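Local coordinates for regulatory protein RecX (Lactobacillus salivarius, PDB 3E3V) that probably modulates the activity of the recombinase RecA, the crystallised chain being the part of the protein that carries its three successive three-helix domains, at residues Glu54-Leu59 against Asp63-Lys68; Asn22-Tyr27 against Lys36-Lys41. All coordinates share one frame; numbering follows the deposited sequence.

Contact 1: Glu54-Leu59 against Asp63-Lys68; sequences EIINKL and DLINDK
A Schellman motif joins Leu-59 to Leu-64 at the C-terminal end of helix 49-61, in the connection between this helix, of the first three-helix domain of RecX, and helix 67-81, of the second. Asp-63 enters the positive-phi region (phi 60°), which turns the chain back so that Leu-64 N reaches Leu-59 O at 2.7 Å. Ile-65 N adds a weak second bond to the same oxygen at 3.3 Å, so one carbonyl of the last turn holds two successive amides of the linker. The apolar side chains close over this turn. Leu-59 divides its branches: CD2 meets Leu-64 CD1 at 3.7 Å, the two side chains crossing at about a right angle, whereas CD1 lies 3.8 Å from Ile-65 CD1. With CG1 anti to the carbonyl carbon (chi1 -75°), Ile-65 brings its CD1 methyl back over the helix, where it also meets Ile-56 CD1 at 3.8 Å; Ile-56, Leu-59 and Ile-65 are buried, whereas Leu-64 is exposed. Beyond the turn, Asn-66 is the N-cap of helix 67-81, its OD1 accepting from Asn-69 N. The other end of the same amide ties the cap to the Schellman turn: Asn-66 ND2 donates to Asp-63 OD1 at 2.7 Å, nearly linear at 176° and in the plane of the amide.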
ATOM      1  N   GLU A  54       3.288 -13.020  23.309  1.00 36.10           N
ATOM      2  CA  GLU A  54       2.675 -12.373  24.465  1.00 35.63           C
ATOM      3  C   GLU A  54       2.707 -10.861  24.254  1.00 31.54           C
ATOM      4  O   GLU A  54       1.714 -10.166  24.468  1.00 31.86           O
ATOM      5  CB  GLU A  54       3.436 -12.743  25.743  1.00 37.26           C
ATOM      6  CG  GLU A  54       2.796 -12.232  27.030  1.00 41.43           C
ATOM      7  CD  GLU A  54       3.694 -12.432  28.249  1.00 44.71           C
ATOM      8  OE1 GLU A  54       4.213 -13.557  28.430  1.00 46.86           O
ATOM      9  OE2 GLU A  54       3.879 -11.465  29.020  1.00 44.05           O
ATOM     10  N   ILE A  55       3.853 -10.363  23.812  1.00 30.03           N
ATOM     11  CA  ILE A  55       4.046  -8.937  23.551  1.00 29.05           C
ATOM     12  C   ILE A  55       3.132  -8.436  22.435  1.00 27.77           C
ATOM     13  O   ILE A  55       2.474  -7.405  22.573  1.00 26.03           O
ATOM     14  CB  ILE A  55       5.518  -8.657  23.178  1.00 28.35           C
ATOM     15  CG1 ILE A  55       6.414  -9.051  24.352  1.00 28.78           C
ATOM     16  CG2 ILE A  55       5.720  -7.175  22.839  1.00 28.52           C
ATOM     17  CD1 ILE A  55       7.894  -8.897  24.081  1.00 29.67           C
ATOM     18  N   ILE A  56       3.073  -9.187  21.337  1.00 28.11           N
ATOM     19  CA  ILE A  56       2.242  -8.817  20.195  1.00 26.52           C
ATOM     20  C   ILE A  56       0.750  -8.723  20.532  1.00 26.20           C
ATOM     21  O   ILE A  56       0.086  -7.771  20.138  1.00 25.43           O
ATOM     22  CB  ILE A  56       2.423  -9.817  19.019  1.00 27.14           C
ATOM     23  CG1 ILE A  56       3.870  -9.776  18.513  1.00 23.63           C
ATOM     24  CG2 ILE A  56       1.445  -9.483  17.882  1.00 25.46           C
ATOM     25  CD1 ILE A  56       4.310  -8.431  17.975  1.00 24.13           C
ATOM     26  N   ASN A  57       0.219  -9.714  21.241  1.00 28.02           N
ATOM     27  CA  ASN A  57      -1.192  -9.701  21.613  1.00 28.77           C
ATOM     28  C   ASN A  57      -1.521  -8.517  22.507  1.00 26.87           C
ATOM     29  O   ASN A  57      -2.581  -7.903  22.381  1.00 30.67           O
ATOM     30  CB  ASN A  57      -1.572 -10.995  22.328  1.00 32.86           C
ATOM     31  CG  ASN A  57      -1.631 -12.172  21.386  1.00 37.38           C
ATOM     32  OD1 ASN A  57      -2.280 -12.112  20.342  1.00 38.81           O
ATOM     33  ND2 ASN A  57      -0.948 -13.253  21.746  1.00 39.78           N
ATOM     34  N   LYS A  58      -0.618  -8.216  23.427  1.00 25.88           N
ATOM     35  CA  LYS A  58      -0.807  -7.093  24.332  1.00 26.02           C
ATOM     36  C   LYS A  58      -0.830  -5.809  23.506  1.00 24.04           C
ATOM     37  O   LYS A  58      -1.697  -4.954  23.696  1.00 24.35           O
ATOM     38  CB  LYS A  58       0.330  -7.046  25.358  1.00 27.91           C
ATOM     39  CG  LYS A  58       0.257  -5.882  26.338  1.00 30.82           C
ATOM     40  CD  LYS A  58      -1.092  -5.806  27.015  1.00 33.43           C
ATOM     41  CE  LYS A  58      -0.974  -5.124  28.365  1.00 35.42           C
ATOM     42  NZ  LYS A  58      -0.075  -5.894  29.271  1.00 37.76           N
ATOM     43  N   LEU A  59       0.123  -5.675  22.587  1.00 21.86           N
ATOM     44  CA  LEU A  59       0.178  -4.489  21.738  1.00 20.93           C
ATOM     45  C   LEU A  59      -1.082  -4.364  20.885  1.00 22.67           C
ATOM     46  O   LEU A  59      -1.576  -3.263  20.650  1.00 22.26           O
ATOM     47  CB  LEU A  59       1.409  -4.534  20.836  1.00 22.89           C
ATOM     48  CG  LEU A  59       2.756  -4.492  21.555  1.00 22.86           C
ATOM     49  CD1 LEU A  59       3.892  -4.531  20.526  1.00 24.28           C
ATOM     50  CD2 LEU A  59       2.849  -3.236  22.399  1.00 22.66           C
ATOM     51  N   ASP A  63      -4.137  -1.566  20.984  1.00 29.29           N
ATOM     52  CA  ASP A  63      -4.299  -0.958  19.670  1.00 29.62           C
ATOM     53  C   ASP A  63      -3.027  -0.252  19.195  1.00 28.26           C
ATOM     54  O   ASP A  63      -3.086   0.723  18.457  1.00 26.81           O
ATOM     55  CB  ASP A  63      -5.477   0.027  19.689  1.00 33.16           C
ATOM     56  CG  ASP A  63      -5.915   0.457  18.290  1.00 35.37           C
ATOM     57  OD1 ASP A  63      -6.038  -0.416  17.408  1.00 37.99           O
ATOM     58  OD2 ASP A  63      -6.152   1.666  18.073  1.00 39.14           O
ATOM     59  N   LEU A  64      -1.877  -0.752  19.631  1.00 27.80           N
ATOM     60  CA  LEU A  64      -0.599  -0.189  19.224  1.00 26.64           C
ATOM     61  C   LEU A  64      -0.166  -0.889  17.927  1.00 27.24           C
ATOM     62  O   LEU A  64       0.709  -0.416  17.200  1.00 24.28           O
ATOM     63  CB  LEU A  64       0.430  -0.385  20.336  1.00 29.15           C
ATOM     64  CG  LEU A  64       0.049   0.347  21.629  1.00 27.27           C
ATOM     65  CD1 LEU A  64       1.034   0.013  22.734  1.00 28.76           C
ATOM     66  CD2 LEU A  64       0.014   1.841  21.362  1.00 29.12           C
ATOM     67  N   ILE A  65      -0.791  -2.035  17.663  1.00 26.47           N
ATOM     68  CA  ILE A  65      -0.570  -2.787  16.437  1.00 25.71           C
ATOM     69  C   ILE A  65      -1.984  -2.965  15.910  1.00 27.09           C
ATOM     70  O   ILE A  65      -2.867  -3.441  16.629  1.00 27.13           O
ATOM     71  CB  ILE A  65       0.055  -4.179  16.676  1.00 25.31           C
ATOM     72  CG1 ILE A  65       1.537  -4.036  17.018  1.00 24.66           C
ATOM     73  CG2 ILE A  65      -0.122  -5.052  15.417  1.00 25.72           C
ATOM     74  CD1 ILE A  65       2.233  -5.363  17.240  1.00 24.49           C
ATOM     75  N   ASN A  66      -2.205  -2.559  14.669  1.00 25.58           N
ATOM     76  CA  ASN A  66      -3.528  -2.659  14.075  1.00 25.55           C
ATOM     77  C   ASN A  66      -3.358  -2.661  12.562  1.00 24.60           C
ATOM     78  O   ASN A  66      -3.279  -1.604  11.936  1.00 22.42           O
ATOM     79  CB  ASN A  66      -4.383  -1.461  14.499  1.00 26.70           C
ATOM     80  CG  ASN A  66      -5.827  -1.599  14.068  1.00 28.72           C
ATOM     81  OD1 ASN A  66      -6.119  -1.963  12.925  1.00 26.40           O
ATOM     82  ND2 ASN A  66      -6.747  -1.288  14.979  1.00 31.99           N
ATOM     83  N   ASP A  67      -3.309  -3.855  11.981  1.00 24.28           N
ATOM     84  CA  ASP A  67      -3.117  -3.988  10.552  1.00 25.78           C
ATOM     85  C   ASP A  67      -4.197  -3.353   9.673  1.00 26.88           C
ATOM     86  O   ASP A  67      -3.891  -2.846   8.590  1.00 26.94           O
ATOM     87  CB  ASP A  67      -2.900  -5.465  10.198  1.00 24.99           C
ATOM     88  CG  ASP A  67      -1.480  -5.936  10.515  1.00 26.33           C
ATOM     89  OD1 ASP A  67      -0.656  -5.110  10.981  1.00 26.42           O
ATOM     90  OD2 ASP A  67      -1.175  -7.130  10.294  1.00 27.90           O
ATOM     91  N   LYS A  68      -5.452  -3.361  10.115  1.00 28.04           N
ATOM     92  CA  LYS A  68      -6.515  -2.738   9.319  1.00 27.75           C
ATOM     93  C   LYS A  68      -6.222  -1.244   9.190  1.00 27.67           C
ATOM     94  O   LYS A  68      -6.353  -0.658   8.114  1.00 26.60           O
ATOM     95  CB  LYS A  68      -7.878  -2.948   9.983  1.00 30.67           C
ATOM     96  CG  LYS A  68      -9.007  -2.120   9.385  1.00 32.54           C
ATOM     97  CD  LYS A  68     -10.303  -2.353  10.158  1.00 36.15           C
ATOM     98  CE  LYS A  68     -11.133  -1.073  10.273  1.00 34.76           C
ATOM     99  NZ  LYS A  68     -11.565  -0.565   8.952  1.00 36.84           N
TER

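Contact 2: Asn22-Tyr27 against Lys36-Lys41; sequences NAALNY and KEVEDK
With CG anti to the backbone N (chi1 -172°), the ring of Tyr-27 reaches across to Glu-37, Val-38 and Lys-41, while chi1 of Lys-41 (161°) sets its CG over that ring and a bend at chi2 redirects the rest of the chain. Lys-41 CG sits 3.8 Å from the centroid of the Tyr-27 ring, 16° off the normal, a CH-pi contact over one face. Lys-41 NZ, at 5.9 Å from that centroid, can add at most a weak cation-pi attraction. Val-38 comes instead to the edge: its CA lies near the ring plane, and its CG2 is 4.0 Å from Tyr-27 CD2. Within the first three-helix domain of RecX, of the helix-turn-helix clan, this arrangement packs helix 14-29 against the short helix 35-39 and the turn that leaves it. Deeper in, Val-38 turns its other methyl, CG1, to Ala-24 CB at 4.4 Å. The outer end of the ring reaches the backbone of the short helix, Tyr-27 OH giving Glu-37 O a weak hydrogen bond at 3.5 Å. The carboxylate of Glu-37 is engaged by other partners, OE1 accepting from Thr-34 N and OE2 forming a salt bridge with Lys-96, while Glu-37 CB lies 3.7 Å from Tyr-27 OH.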
ATOM      1  N   ASN A  22       9.948  -2.750  25.508  1.00 28.90           N
ATOM      2  CA  ASN A  22      10.651  -1.489  25.338  1.00 29.31           C
ATOM      3  C   ASN A  22      11.034  -1.229  23.883  1.00 30.90           C
ATOM      4  O   ASN A  22      10.805  -0.140  23.357  1.00 30.38           O
ATOM      5  CB  ASN A  22      11.898  -1.459  26.231  1.00 28.55           C
ATOM      6  CG  ASN A  22      12.721  -0.195  26.051  1.00 28.52           C
ATOM      7  OD1 ASN A  22      13.819  -0.235  25.489  1.00 31.67           O
ATOM      8  ND2 ASN A  22      12.197   0.933  26.520  1.00 27.72           N
ATOM      9  N   ALA A  23      11.615  -2.227  23.227  1.00 32.30           N
ATOM     10  CA  ALA A  23      12.014  -2.067  21.837  1.00 33.99           C
ATOM     11  C   ALA A  23      10.789  -1.849  20.944  1.00 34.47           C
ATOM     12  O   ALA A  23      10.846  -1.097  19.958  1.00 33.40           O
ATOM     13  CB  ALA A  23      12.792  -3.296  21.379  1.00 33.59           C
ATOM     14  N   ALA A  24       9.682  -2.501  21.299  1.00 33.51           N
ATOM     15  CA  ALA A  24       8.457  -2.387  20.527  1.00 32.91           C
ATOM     16  C   ALA A  24       7.927  -0.967  20.521  1.00 33.43           C
ATOM     17  O   ALA A  24       7.572  -0.441  19.465  1.00 33.40           O
ATOM     18  CB  ALA A  24       7.394  -3.337  21.074  1.00 32.47           C
ATOM     19  N   LEU A  25       7.859  -0.339  21.691  1.00 32.87           N
ATOM     20  CA  LEU A  25       7.349   1.026  21.752  1.00 33.63           C
ATOM     21  C   LEU A  25       8.293   2.065  21.151  1.00 35.29           C
ATOM     22  O   LEU A  25       7.858   3.153  20.775  1.00 33.33           O
ATOM     23  CB  LEU A  25       6.962   1.405  23.185  1.00 32.69           C
ATOM     24  CG  LEU A  25       5.519   0.971  23.476  1.00 34.10           C
ATOM     25  CD1 LEU A  25       5.485  -0.508  23.856  1.00 32.80           C
ATOM     26  CD2 LEU A  25       4.929   1.832  24.573  1.00 36.38           C
ATOM     27  N   ASN A  26       9.578   1.738  21.059  1.00 38.49           N
ATOM     28  CA  ASN A  26      10.542   2.661  20.456  1.00 41.07           C
ATOM     29  C   ASN A  26      10.247   2.662  18.959  1.00 42.04           C
ATOM     30  O   ASN A  26      10.060   3.710  18.335  1.00 42.69           O
ATOM     31  CB  ASN A  26      11.981   2.176  20.676  1.00 42.46           C
ATOM     32  CG  ASN A  26      12.489   2.432  22.083  1.00 44.95           C
ATOM     33  OD1 ASN A  26      13.602   2.026  22.433  1.00 47.14           O
ATOM     34  ND2 ASN A  26      11.687   3.108  22.895  1.00 45.64           N
ATOM     35  N   TYR A  27      10.208   1.450  18.416  1.00 42.24           N
ATOM     36  CA  TYR A  27       9.952   1.156  17.010  1.00 43.20           C
ATOM     37  C   TYR A  27       8.596   1.681  16.504  1.00 43.31           C
ATOM     38  O   TYR A  27       8.444   1.986  15.314  1.00 43.98           O
ATOM     39  CB  TYR A  27      10.056  -0.367  16.848  1.00 43.92           C
ATOM     40  CG  TYR A  27      10.015  -0.935  15.445  1.00 45.67           C
ATOM     41  CD1 TYR A  27      10.874  -0.470  14.446  1.00 47.22           C
ATOM     42  CD2 TYR A  27       9.174  -2.011  15.144  1.00 46.22           C
ATOM     43  CE1 TYR A  27      10.899  -1.065  13.183  1.00 49.07           C
ATOM     44  CE2 TYR A  27       9.189  -2.611  13.893  1.00 49.45           C
ATOM     45  CZ  TYR A  27      10.056  -2.135  12.913  1.00 50.18           C
ATOM     46  OH  TYR A  27      10.077  -2.734  11.672  1.00 52.71           O
ATOM     47  N   LYS A  36       3.646  -8.045  11.494  1.00 36.88           N
ATOM     48  CA  LYS A  36       4.839  -8.792  11.108  1.00 38.34           C
ATOM     49  C   LYS A  36       6.135  -7.985  11.240  1.00 38.96           C
ATOM     50  O   LYS A  36       7.182  -8.542  11.586  1.00 39.91           O
ATOM     51  CB  LYS A  36       4.690  -9.324   9.678  1.00 41.02           C
ATOM     52  CG  LYS A  36       5.558 -10.543   9.396  1.00 41.82           C
ATOM     53  CD  LYS A  36       5.708 -10.800   7.910  1.00 45.03           C
ATOM     54  CE  LYS A  36       6.671 -11.949   7.648  1.00 44.14           C
ATOM     55  NZ  LYS A  36       6.947 -12.102   6.191  1.00 47.08           N
ATOM     56  N   GLU A  37       6.082  -6.683  10.965  1.00 39.38           N
ATOM     57  CA  GLU A  37       7.273  -5.839  11.095  1.00 40.00           C
ATOM     58  C   GLU A  37       7.779  -5.849  12.534  1.00 41.30           C
ATOM     59  O   GLU A  37       8.987  -5.833  12.783  1.00 42.67           O
ATOM     60  CB  GLU A  37       6.973  -4.392  10.690  1.00 41.13           C
ATOM     61  CG  GLU A  37       7.068  -4.103   9.201  1.00 40.03           C
ATOM     62  CD  GLU A  37       6.856  -2.635   8.899  1.00 40.37           C
ATOM     63  OE1 GLU A  37       5.761  -2.119   9.203  1.00 38.41           O
ATOM     64  OE2 GLU A  37       7.782  -1.988   8.365  1.00 41.28           O
ATOM     65  N   VAL A  38       6.849  -5.848  13.484  1.00 40.19           N
ATOM     66  CA  VAL A  38       7.204  -5.874  14.897  1.00 39.39           C
ATOM     67  C   VAL A  38       7.484  -7.321  15.279  1.00 40.66           C
ATOM     68  O   VAL A  38       8.433  -7.615  15.993  1.00 41.48           O
ATOM     69  CB  VAL A  38       6.047  -5.339  15.785  1.00 37.55           C
ATOM     70  CG1 VAL A  38       6.471  -5.329  17.248  1.00 36.49           C
ATOM     71  CG2 VAL A  38       5.658  -3.942  15.353  1.00 34.61           C
ATOM     72  N   GLU A  39       6.644  -8.218  14.774  1.00 43.00           N
ATOM     73  CA  GLU A  39       6.742  -9.647  15.032  1.00 45.22           C
ATOM     74  C   GLU A  39       8.146 -10.177  14.747  1.00 47.87           C
ATOM     75  O   GLU A  39       8.621 -11.088  15.429  1.00 48.45           O
ATOM     76  CB  GLU A  39       5.706 -10.374  14.182  1.00 45.96           C
ATOM     77  CG  GLU A  39       5.102 -11.576  14.844  1.00 45.87           C
ATOM     78  CD  GLU A  39       3.748 -11.914  14.267  1.00 47.01           C
ATOM     79  OE1 GLU A  39       3.634 -12.054  13.024  1.00 47.38           O
ATOM     80  OE2 GLU A  39       2.794 -12.043  15.063  1.00 46.46           O
ATOM     81  N   ASP A  40       8.807  -9.632  13.731  1.00 50.04           N
ATOM     82  CA  ASP A  40      10.173 -10.052  13.461  1.00 52.46           C
ATOM     83  C   ASP A  40      11.139  -8.872  13.521  1.00 52.89           C
ATOM     84  O   ASP A  40      11.919  -8.615  12.605  1.00 54.44           O
ATOM     85  CB  ASP A  40      10.306 -10.845  12.138  1.00 53.06           C
ATOM     86  CG  ASP A  40       9.725 -10.130  10.939  1.00 53.44           C
ATOM     87  OD1 ASP A  40      10.081  -8.957  10.698  1.00 55.75           O
ATOM     88  OD2 ASP A  40       8.921 -10.764  10.216  1.00 54.11           O
ATOM     89  N   LYS A  41      11.041  -8.142  14.626  1.00 53.11           N
ATOM     90  CA  LYS A  41      11.912  -7.017  14.938  1.00 53.37           C
ATOM     91  C   LYS A  41      12.306  -7.348  16.369  1.00 54.30           C
ATOM     92  O   LYS A  41      13.314  -6.863  16.893  1.00 54.26           O
ATOM     93  CB  LYS A  41      11.166  -5.683  14.899  1.00 52.69           C
ATOM     94  CG  LYS A  41      11.886  -4.553  15.640  1.00 51.67           C
ATOM     95  CD  LYS A  41      13.325  -4.362  15.152  1.00 53.15           C
ATOM     96  CE  LYS A  41      14.065  -3.301  15.980  1.00 52.44           C
ATOM     97  NZ  LYS A  41      15.510  -3.145  15.604  1.00 52.99           N
TER

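How the contacts relate
The two contacts follow one another in sequence, 22-41 (contact 2) and then 54-68 (contact 1), yet their centres lie only about 10 Å apart and they share one apolar interior. Helix 49-61 is the bridge. From it Leu-59 CD1 packs on Ala-24 CB at 3.7 Å and Ile-56 CD1 on Val-38 CG1 at 3.8 Å, so both helices paired in contact 2 are also covered by residues of contact 1. Leu-59 CD2 reaches Leu-25 CD1 more loosely, at 4.1 Å. Ile-65 of the linker touches Val-38, and Asp-67, at the start of helix 67-81, accepts from Arg-35 N through OD1. The linker and the first residue of helix 67-81 thereby rest on helix 35-39.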